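Local structure of cytosolic phospholipase A2 delta (Homo sapiens, 5IZ5) at residues B[291-296]-B[488-493]; B[373-378]-B[454-459]; B[446-451]-B[519-524]. The protein hydrolyses glycerophospholipids at the sn-2 position in a calcium-dependent manner, with a preference for linoleic acid at that position. The protein carries 3 engineered substitutions. All blocks are in the same frame, centred on the assembly; numbering follows the deposited sequence.

Coming from the N terminus, the chain reaches 291-296, the start of helix 292-313; contact 1 closes its long loop much later, at 488-493. Within that loop, contact 2 opens at 373-378, toward the end of helix 367-375, and closes at 454-459, nesting in contact 1. Contact 3 opens at 446-451, just before contact 2 closes, and ends at 519-524; it crosses both others. Contact 1 ties helix 292-313 to the hairpin of strands 482-487 and 492-494; contacts 2 and 3 tie the 428-441 to 463-471 connection to the end region of helix 367-375 and the approach to helix 524-531. Leu456 of contact 2 also packs on Pro489 and Tyr490 of contact 1.

Contact 1 of 3, residues B[291-296]-B[488-493]; sequences CAEEQA and SPYEVG
Glu293 lies over one face of the Tyr490 ring: its CB sits 3.5 Å above the ring plane, displaced toward the rim, and its C-H bonds make a CH-pi contact. The two side chains cross at about a right angle. The Glu293 chain bends at chi2 (-87°), and OE1 ends up near the rim, 3.6 Å from Tyr490 CE1, with carboxylate and ring planes 30° apart. Glu294 N meets CD2 obliquely at 4.0 Å, while Leu463 of the neighbouring strand and Leu456 also pack on the tyrosine.

Cys291, whose SG packs near Tyr490 CB, is the helix N-cap. Its SG accepts a bond from Glu294 N (3.5 Å), and its CB touches Glu491 OE1 at 3.5 Å. No direct hydrogen bond spans the two segments. Water 1 does the work instead, accepting from Cys291 N and donating to Glu294 OE1 and Glu491 OE2, the latter at 2.8 Å. It thus sits between two carboxylates whose likely mutual repulsion is probably relieved by Arg668 on Glu294 and Arg665 on Glu491. Water 2 links Glu294 OE1 to Ser488 OG, which itself accepts from Tyr490 N and Glu491 N. What results is a capped helix start docked on the ST turn of a beta hairpin, strands 482-487 and 492-494, in the mixed sheet of the catalytic domain.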
loop_
_atom_site.group_PDB
_atom_site.type_symbol
_atom_site.label_atom_id
_atom_site.label_comp_id
_atom_site.label_asym_id
_atom_site.label_seq_id
_atom_site.Cartn_x
_atom_site.Cartn_y
_atom_site.Cartn_z
ATOM N N CYS B 291 -15.162 8.550 0.112
ATOM C CA CYS B 291 -16.186 7.586 -0.246
ATOM C C CYS B 291 -17.465 7.876 0.528
ATOM O O CYS B 291 -17.440 8.563 1.559
ATOM C CB CYS B 291 -15.718 6.157 0.031
ATOM S SG CYS B 291 -15.538 5.766 1.780
ATOM N N ALA B 292 -18.572 7.335 0.025
ATOM C CA ALA B 292 -19.895 7.578 0.604
ATOM C C ALA B 292 -19.918 7.296 2.101
ATOM O O ALA B 292 -20.448 8.088 2.873
ATOM C CB ALA B 292 -20.944 6.735 -0.107
ATOM N N GLU B 293 -19.326 6.175 2.505
ATOM C CA GLU B 293 -19.298 5.789 3.916
ATOM C C GLU B 293 -18.560 6.804 4.796
ATOM O O GLU B 293 -18.993 7.080 5.912
ATOM C CB GLU B 293 -18.676 4.405 4.086
ATOM C CG GLU B 293 -19.526 3.251 3.545
ATOM C CD GLU B 293 -20.545 2.717 4.544
ATOM O OE1 GLU B 293 -20.556 3.112 5.736
ATOM O OE2 GLU B 293 -21.354 1.869 4.122
ATOM N N GLU B 294 -17.459 7.365 4.298
ATOM C CA GLU B 294 -16.721 8.369 5.073
ATOM C C GLU B 294 -17.515 9.674 5.156
ATOM O O GLU B 294 -17.556 10.301 6.205
ATOM C CB GLU B 294 -15.318 8.631 4.503
ATOM C CG GLU B 294 -14.543 9.684 5.299
ATOM C CD GLU B 294 -13.046 9.729 5.008
ATOM O OE1 GLU B 294 -12.497 8.762 4.435
ATOM O OE2 GLU B 294 -12.411 10.747 5.372
ATOM N N GLN B 295 -18.138 10.076 4.052
ATOM C CA GLN B 295 -19.003 11.259 4.049
ATOM C C GLN B 295 -20.145 11.122 5.051
ATOM O O GLN B 295 -20.425 12.045 5.812
ATOM C CB GLN B 295 -19.576 11.508 2.663
ATOM C CG GLN B 295 -18.575 12.098 1.701
ATOM C CD GLN B 295 -19.155 12.263 0.310
ATOM O OE1 GLN B 295 -20.269 12.770 0.142
ATOM N NE2 GLN B 295 -18.398 11.843 -0.702
ATOM N N ALA B 296 -20.793 9.959 5.050
ATOM C CA ALA B 296 -21.853 9.673 6.010
ATOM C C ALA B 296 -21.315 9.712 7.434
ATOM O O ALA B 296 -21.951 10.264 8.330
ATOM C CB ALA B 296 -22.488 8.325 5.716
ATOM N N SER B 488 -8.366 2.319 6.279
ATOM C CA SER B 488 -9.414 2.694 7.234
ATOM C C SER B 488 -10.459 1.581 7.299
ATOM O O SER B 488 -10.446 0.676 6.463
ATOM C CB SER B 488 -10.082 4.009 6.823
ATOM O OG SER B 488 -11.179 3.779 5.956
ATOM N N PRO B 489 -11.381 1.648 8.281
ATOM C CA PRO B 489 -12.453 0.652 8.337
ATOM C C PRO B 489 -13.377 0.656 7.118
ATOM O O PRO B 489 -14.048 -0.345 6.870
ATOM C CB PRO B 489 -13.233 1.043 9.597
ATOM C CG PRO B 489 -12.262 1.823 10.420
ATOM C CD PRO B 489 -11.461 2.585 9.413
ATOM N N TYR B 490 -13.407 1.758 6.372
ATOM C CA TYR B 490 -14.218 1.863 5.163
ATOM C C TYR B 490 -13.475 1.507 3.879
ATOM O O TYR B 490 -14.065 0.901 2.982
ATOM C CB TYR B 490 -14.810 3.275 5.025
ATOM C CG TYR B 490 -15.715 3.676 6.168
ATOM C CD1 TYR B 490 -16.731 2.833 6.609
ATOM C CD2 TYR B 490 -15.567 4.909 6.799
ATOM C CE1 TYR B 490 -17.563 3.199 7.648
ATOM C CE2 TYR B 490 -16.391 5.279 7.850
ATOM C CZ TYR B 490 -17.387 4.422 8.267
ATOM O OH TYR B 490 -18.214 4.778 9.299
ATOM N N GLU B 491 -12.207 1.890 3.758
ATOM C CA GLU B 491 -11.473 1.561 2.545
ATOM C C GLU B 491 -9.952 1.612 2.674
ATOM O O GLU B 491 -9.396 2.298 3.541
ATOM C CB GLU B 491 -11.933 2.434 1.368
ATOM C CG GLU B 491 -11.921 3.925 1.619
ATOM C CD GLU B 491 -12.256 4.748 0.382
ATOM O OE1 GLU B 491 -12.879 4.220 -0.561
ATOM O OE2 GLU B 491 -11.895 5.940 0.359
ATOM N N VAL B 492 -9.315 0.852 1.786
ATOM C CA VAL B 492 -7.875 0.704 1.716
ATOM C C VAL B 492 -7.469 1.028 0.287
ATOM O O VAL B 492 -8.052 0.495 -0.662
ATOM C CB VAL B 492 -7.456 -0.743 2.040
ATOM C CG1 VAL B 492 -5.953 -0.908 1.903
ATOM C CG2 VAL B 492 -7.909 -1.139 3.443
ATOM N N GLY B 493 -6.491 1.909 0.121
ATOM C CA GLY B 493 -6.083 2.294 -1.219
ATOM C C GLY B 493 -4.965 3.297 -1.351
ATOM O O GLY B 493 -4.386 3.754 -0.366
HETATM O O HOH W 1 -12.949 8.041 1.833
HETATM O O HOH W 2 -11.899 5.876 4.603
#

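Contact 2 of 3, residues B[373-378]-B[454-459]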
loop_
_atom_site.group_PDB
_atom_site.type_symbol
_atom_site.label_atom_id
_atom_site.label_comp_id
_atom_site.label_asym_id
_atom_site.label_seq_id
_atom_site.Cartn_x
_atom_site.Cartn_y
_atom_site.Cartn_z
ATOM N N HIS B 373 -6.095 -1.997 19.128
ATOM C CA HIS B 373 -6.675 -2.500 20.363
ATOM C C HIS B 373 -7.951 -1.735 20.737
ATOM O O HIS B 373 -8.978 -2.339 21.053
ATOM C CB HIS B 373 -5.679 -2.415 21.515
ATOM C CG HIS B 373 -6.239 -2.897 22.816
ATOM N ND1 HIS B 373 -6.150 -2.171 23.984
ATOM C CD2 HIS B 373 -6.923 -4.024 23.125
ATOM C CE1 HIS B 373 -6.741 -2.838 24.960
ATOM N NE2 HIS B 373 -7.218 -3.967 24.466
ATOM N N LEU B 374 -7.878 -0.411 20.701
ATOM C CA LEU B 374 -9.009 0.417 21.107
ATOM C C LEU B 374 -10.212 0.248 20.192
ATOM O O LEU B 374 -11.335 0.078 20.672
ATOM C CB LEU B 374 -8.614 1.891 21.161
ATOM C CG LEU B 374 -7.654 2.266 22.295
ATOM C CD1 LEU B 374 -7.221 3.714 22.143
ATOM C CD2 LEU B 374 -8.276 2.030 23.667
ATOM N N TYR B 375 -9.975 0.280 18.882
ATOM C CA TYR B 375 -11.066 0.169 17.919
ATOM C C TYR B 375 -11.695 -1.238 17.838
ATOM O O TYR B 375 -12.689 -1.425 17.147
ATOM C CB TYR B 375 -10.632 0.675 16.543
ATOM C CG TYR B 375 -10.659 2.182 16.438
ATOM C CD1 TYR B 375 -11.759 2.839 15.906
ATOM C CD2 TYR B 375 -9.595 2.955 16.893
ATOM C CE1 TYR B 375 -11.791 4.216 15.808
ATOM C CE2 TYR B 375 -9.619 4.337 16.801
ATOM C CZ TYR B 375 -10.718 4.962 16.260
ATOM O OH TYR B 375 -10.743 6.330 16.173
ATOM N N GLY B 376 -11.129 -2.211 18.548
ATOM C CA GLY B 376 -11.812 -3.471 18.810
ATOM C C GLY B 376 -13.036 -3.326 19.713
ATOM O O GLY B 376 -13.946 -4.151 19.658
ATOM N N ASP B 377 -13.047 -2.286 20.549
ATOM C CA ASP B 377 -14.214 -1.914 21.354
ATOM C C ASP B 377 -14.961 -0.780 20.647
ATOM O O ASP B 377 -14.439 0.331 20.552
ATOM C CB ASP B 377 -13.760 -1.467 22.752
ATOM C CG ASP B 377 -14.902 -0.927 23.614
ATOM O OD1 ASP B 377 -16.077 -0.980 23.204
ATOM O OD2 ASP B 377 -14.615 -0.424 24.714
ATOM N N PRO B 378 -16.193 -1.045 20.162
ATOM C CA PRO B 378 -16.965 -0.016 19.438
ATOM C C PRO B 378 -17.291 1.255 20.244
ATOM O O PRO B 378 -17.709 2.259 19.665
ATOM C CB PRO B 378 -18.276 -0.733 19.074
ATOM C CG PRO B 378 -18.026 -2.181 19.276
ATOM C CD PRO B 378 -16.944 -2.307 20.297
ATOM N N ALA B 454 -18.064 -0.794 13.191
ATOM C CA ALA B 454 -19.008 -0.730 14.304
ATOM C C ALA B 454 -18.671 0.415 15.261
ATOM O O ALA B 454 -19.568 1.040 15.817
ATOM C CB ALA B 454 -19.055 -2.057 15.049
ATOM N N ALA B 455 -17.381 0.705 15.424
ATOM C CA ALA B 455 -16.925 1.830 16.252
ATOM C C ALA B 455 -17.264 3.203 15.673
ATOM O O ALA B 455 -17.079 4.222 16.342
ATOM C CB ALA B 455 -15.427 1.732 16.477
ATOM N N LEU B 456 -17.755 3.236 14.435
ATOM C CA LEU B 456 -18.060 4.483 13.750
ATOM C C LEU B 456 -19.543 4.642 13.384
ATOM O O LEU B 456 -19.920 5.642 12.767
ATOM C CB LEU B 456 -17.237 4.553 12.464
ATOM C CG LEU B 456 -15.732 4.314 12.579
ATOM C CD1 LEU B 456 -15.113 4.271 11.192
ATOM C CD2 LEU B 456 -15.070 5.387 13.433
ATOM N N GLU B 457 -20.377 3.675 13.755
ATOM C CA GLU B 457 -21.764 3.630 13.264
ATOM C C GLU B 457 -22.617 4.798 13.771
ATOM O O GLU B 457 -23.504 5.261 13.060
ATOM C CB GLU B 457 -22.416 2.269 13.528
ATOM C CG GLU B 457 -22.508 1.838 14.975
ATOM C CD GLU B 457 -22.885 0.369 15.107
ATOM O OE1 GLU B 457 -23.411 -0.211 14.128
ATOM O OE2 GLU B 457 -22.637 -0.208 16.189
ATOM N N ARG B 458 -22.315 5.301 14.965
ATOM C CA ARG B 458 -23.015 6.463 15.530
ATOM C C ARG B 458 -22.136 7.716 15.600
ATOM O O ARG B 458 -22.479 8.688 16.275
ATOM C CB ARG B 458 -23.545 6.105 16.919
ATOM C CG ARG B 458 -24.757 5.193 16.872
ATOM C CD ARG B 458 -25.160 4.711 18.239
ATOM N NE ARG B 458 -24.113 3.846 18.760
ATOM C CZ ARG B 458 -23.226 4.177 19.694
ATOM N NH1 ARG B 458 -23.234 5.371 20.278
ATOM N NH2 ARG B 458 -22.323 3.286 20.046
ATOM N N GLY B 459 -21.017 7.703 14.879
ATOM C CA GLY B 459 -20.033 8.779 14.949
ATOM C C GLY B 459 -19.436 8.919 16.336
ATOM O O GLY B 459 -19.018 10.006 16.717
#
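Tyr375 reaches toward Ala455 and Leu456 with one side of its ring. Starting at the root, CB stands 4.9 Å from Ala455 CB, too far for close packing. CG is anti to the carbonyl carbon and beside the backbone N (chi1 -80°). CD1 then makes the first real contact, 3.9 Å from Ala455 CB, which approaches obliquely. One atom further out, CE1 is met at the ring edge, near its plane, by Leu456 CD2 at 4.2 Å. The tip, OH, passes beyond both segments and bonds to the carbonyl oxygen of Pro462, so the ring is held at its far end as well as along its flank, with Pro464 packing on it too.

Further along the chain, Pro378 lies against the backbone of the opposing loop. Its CA is 3.7 Å from the CA of Ala455, and its O receives a CA-H...O contact from Ala455 at 3.5 Å, with an angle of 152° at the hydrogen. Pro378 CB rests 3.9 Å from Ala454 O. Ala455 CB points toward the other segment and touches both Tyr375 CD1 and Pro378 CA, the latter at 3.8 Å. No classical hydrogen bond joins the two segments directly; Gln460 NE2 does so from outside, donating to both Pro378 O and Ala454 O, and Arg458 adds a salt bridge to Glu379.

Beyond Ala455 the loop folds into a type I turn from Leu456 to Gly459. Helix 367-375 follows strand 360-363 and the nucleophile Ser365, the strand-turn-helix layout of the nucleophile elbow in alpha/beta hydrolases, and this contact, away from the active site, packs its far end against the loop leading into strand 463-471, which runs parallel to 360-363.

Contact 3 of 3, residues B[446-451]-B[519-524]; sequences DQKLSG and IPEPRI
Lys448 and Ile524 bring two irregular backbones together, their CA atoms 4.8 Å apart and the touching parts running 112° to each other. One segment belongs to the connection from helix 428-441 to strand 463-471 of the catalytic domain, the other to the approach to helix 524-531, and the motif that joins them is a carboxylate gripping the start of a short 3-10 segment at Ser450.

Glu521 supplies that carboxylate. CG is anti to the backbone N (chi1 -176°) and the chain stays extended beyond it. OE2 takes the N-H of Ser450 at 3.0 Å and OE1 takes the hydroxyl OG of the same residue at a short 2.5 Å, each oxygen using its syn lone pair. Two bonds to one residue probably hold the carboxylate against rotation about its last torsion. An alanine in place of Glu521 would probably leave the Ser450 N-H and hydroxyl without their acceptor and open a gap alongside Lys448.

Lys448 slides past Glu521 in the opposite direction, its CB 3.6 Å from OE2 and its CE 3.7 Å from Glu521 O. Its end then turns: a chi4 of -22° carries NZ not to Glu521 but to a salt bridge with Asp446 OD1 at 3.0 Å. Arg523 lays CG against Asp446 CA, while its guanidinium leaves for Glu437 and Glu415.

The backbones are also joined directly, Ile524 N donating to Gln447 O at 2.8 Å, nearly in line with the carbonyl. Ile524 CD1 packs beside Leu449, near its backbone N. That same Leu449 N donates to water 3, which passes a hydrogen bond on to Pro522 O at 2.8 Å.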
loop_
_atom_site.group_PDB
_atom_site.type_symbol
_atom_site.label_atom_id
_atom_site.label_comp_id
_atom_site.label_asym_id
_atom_site.label_seq_id
_atom_site.Cartn_x
_atom_site.Cartn_y
_atom_site.Cartn_z
ATOM N N ASP B 446 -9.292 -12.469 17.474
ATOM C CA ASP B 446 -10.073 -12.598 16.247
ATOM C C ASP B 446 -10.892 -11.337 15.954
ATOM O O ASP B 446 -12.119 -11.358 15.976
ATOM C CB ASP B 446 -10.976 -13.837 16.325
ATOM C CG ASP B 446 -11.425 -14.329 14.955
ATOM O OD1 ASP B 446 -11.159 -13.645 13.937
ATOM O OD2 ASP B 446 -12.046 -15.413 14.899
ATOM N N GLN B 447 -10.193 -10.242 15.687
ATOM C CA GLN B 447 -10.810 -8.984 15.300
ATOM C C GLN B 447 -10.216 -8.583 13.963
ATOM O O GLN B 447 -9.061 -8.899 13.670
ATOM C CB GLN B 447 -10.539 -7.899 16.349
ATOM C CG GLN B 447 -11.267 -8.128 17.663
ATOM C CD GLN B 447 -10.820 -7.190 18.776
ATOM O OE1 GLN B 447 -9.830 -6.471 18.651
ATOM N NE2 GLN B 447 -11.559 -7.195 19.877
ATOM N N LYS B 448 -11.006 -7.886 13.160
ATOM C CA LYS B 448 -10.593 -7.497 11.818
ATOM C C LYS B 448 -10.829 -6.022 11.585
ATOM O O LYS B 448 -11.693 -5.418 12.217
ATOM C CB LYS B 448 -11.354 -8.322 10.786
ATOM C CG LYS B 448 -11.163 -9.822 10.958
ATOM C CD LYS B 448 -11.899 -10.610 9.889
ATOM C CE LYS B 448 -12.003 -12.099 10.165
ATOM N NZ LYS B 448 -10.986 -12.636 11.108
ATOM N N LEU B 449 -10.064 -5.446 10.661
ATOM C CA LEU B 449 -10.186 -4.035 10.336
ATOM C C LEU B 449 -11.619 -3.659 9.953
ATOM O O LEU B 449 -12.104 -2.603 10.343
ATOM C CB LEU B 449 -9.221 -3.648 9.209
ATOM C CG LEU B 449 -9.284 -2.202 8.702
ATOM C CD1 LEU B 449 -9.161 -1.196 9.837
ATOM C CD2 LEU B 449 -8.191 -1.965 7.669
ATOM N N SER B 450 -12.286 -4.519 9.188
ATOM C CA SER B 450 -13.667 -4.268 8.774
ATOM C C SER B 450 -14.618 -4.168 9.970
ATOM O O SER B 450 -15.589 -3.427 9.919
ATOM C CB SER B 450 -14.153 -5.362 7.823
ATOM O OG SER B 450 -14.167 -6.625 8.455
ATOM N N GLY B 451 -14.326 -4.914 11.031
ATOM C CA GLY B 451 -15.103 -4.872 12.268
ATOM C C GLY B 451 -15.054 -3.542 12.998
ATOM O O GLY B 451 -15.910 -3.262 13.845
ATOM N N ILE B 519 -10.162 -13.761 -0.992
ATOM C CA ILE B 519 -9.367 -14.365 0.070
ATOM C C ILE B 519 -9.942 -13.849 1.383
ATOM O O ILE B 519 -10.228 -12.663 1.494
ATOM C CB ILE B 519 -7.879 -13.956 -0.038
ATOM C CG1 ILE B 519 -7.328 -14.245 -1.440
ATOM C CG2 ILE B 519 -7.035 -14.662 1.017
ATOM C CD1 ILE B 519 -7.316 -15.703 -1.827
ATOM N N PRO B 520 -10.113 -14.724 2.387
ATOM C CA PRO B 520 -10.676 -14.238 3.655
ATOM C C PRO B 520 -9.873 -13.085 4.273
ATOM O O PRO B 520 -8.642 -13.116 4.259
ATOM C CB PRO B 520 -10.613 -15.467 4.565
ATOM C CG PRO B 520 -10.576 -16.636 3.641
ATOM C CD PRO B 520 -9.851 -16.175 2.411
ATOM N N GLU B 521 -10.572 -12.077 4.792
ATOM C CA GLU B 521 -9.923 -10.954 5.466
ATOM C C GLU B 521 -9.109 -11.483 6.637
ATOM O O GLU B 521 -9.604 -12.283 7.416
ATOM C CB GLU B 521 -10.951 -9.942 5.977
ATOM C CG GLU B 521 -10.329 -8.691 6.596
ATOM C CD GLU B 521 -11.349 -7.700 7.131
ATOM O OE1 GLU B 521 -12.561 -7.996 7.095
ATOM O OE2 GLU B 521 -10.936 -6.615 7.597
ATOM N N PRO B 522 -7.848 -11.052 6.757
ATOM C CA PRO B 522 -7.061 -11.574 7.862
ATOM C C PRO B 522 -7.392 -10.940 9.209
ATOM O O PRO B 522 -8.006 -9.883 9.282
ATOM C CB PRO B 522 -5.633 -11.221 7.470
ATOM C CG PRO B 522 -5.773 -10.002 6.632
ATOM C CD PRO B 522 -7.053 -10.185 5.873
ATOM N N ARG B 523 -6.975 -11.637 10.251
ATOM C CA ARG B 523 -6.932 -11.144 11.614
ATOM C C ARG B 523 -6.114 -9.842 11.650
ATOM O O ARG B 523 -5.163 -9.693 10.884
ATOM C CB ARG B 523 -6.245 -12.215 12.469
ATOM C CG ARG B 523 -6.844 -12.441 13.823
ATOM C CD ARG B 523 -6.649 -13.869 14.302
ATOM N NE ARG B 523 -5.251 -14.227 14.579
ATOM C CZ ARG B 523 -4.557 -15.192 13.961
ATOM N NH1 ARG B 523 -5.089 -15.915 12.977
ATOM N NH2 ARG B 523 -3.306 -15.438 14.328
ATOM N N ILE B 524 -6.469 -8.912 12.539
ATOM C CA ILE B 524 -5.840 -7.587 12.538
ATOM C C ILE B 524 -4.334 -7.598 12.835
ATOM O O ILE B 524 -3.616 -6.717 12.363
ATOM C CB ILE B 524 -6.561 -6.561 13.460
ATOM C CG1 ILE B 524 -6.020 -5.151 13.175
ATOM C CG2 ILE B 524 -6.399 -6.920 14.928
ATOM C CD1 ILE B 524 -7.071 -4.128 12.847
HETATM O O HOH W 3 -7.957 -7.044 9.491
#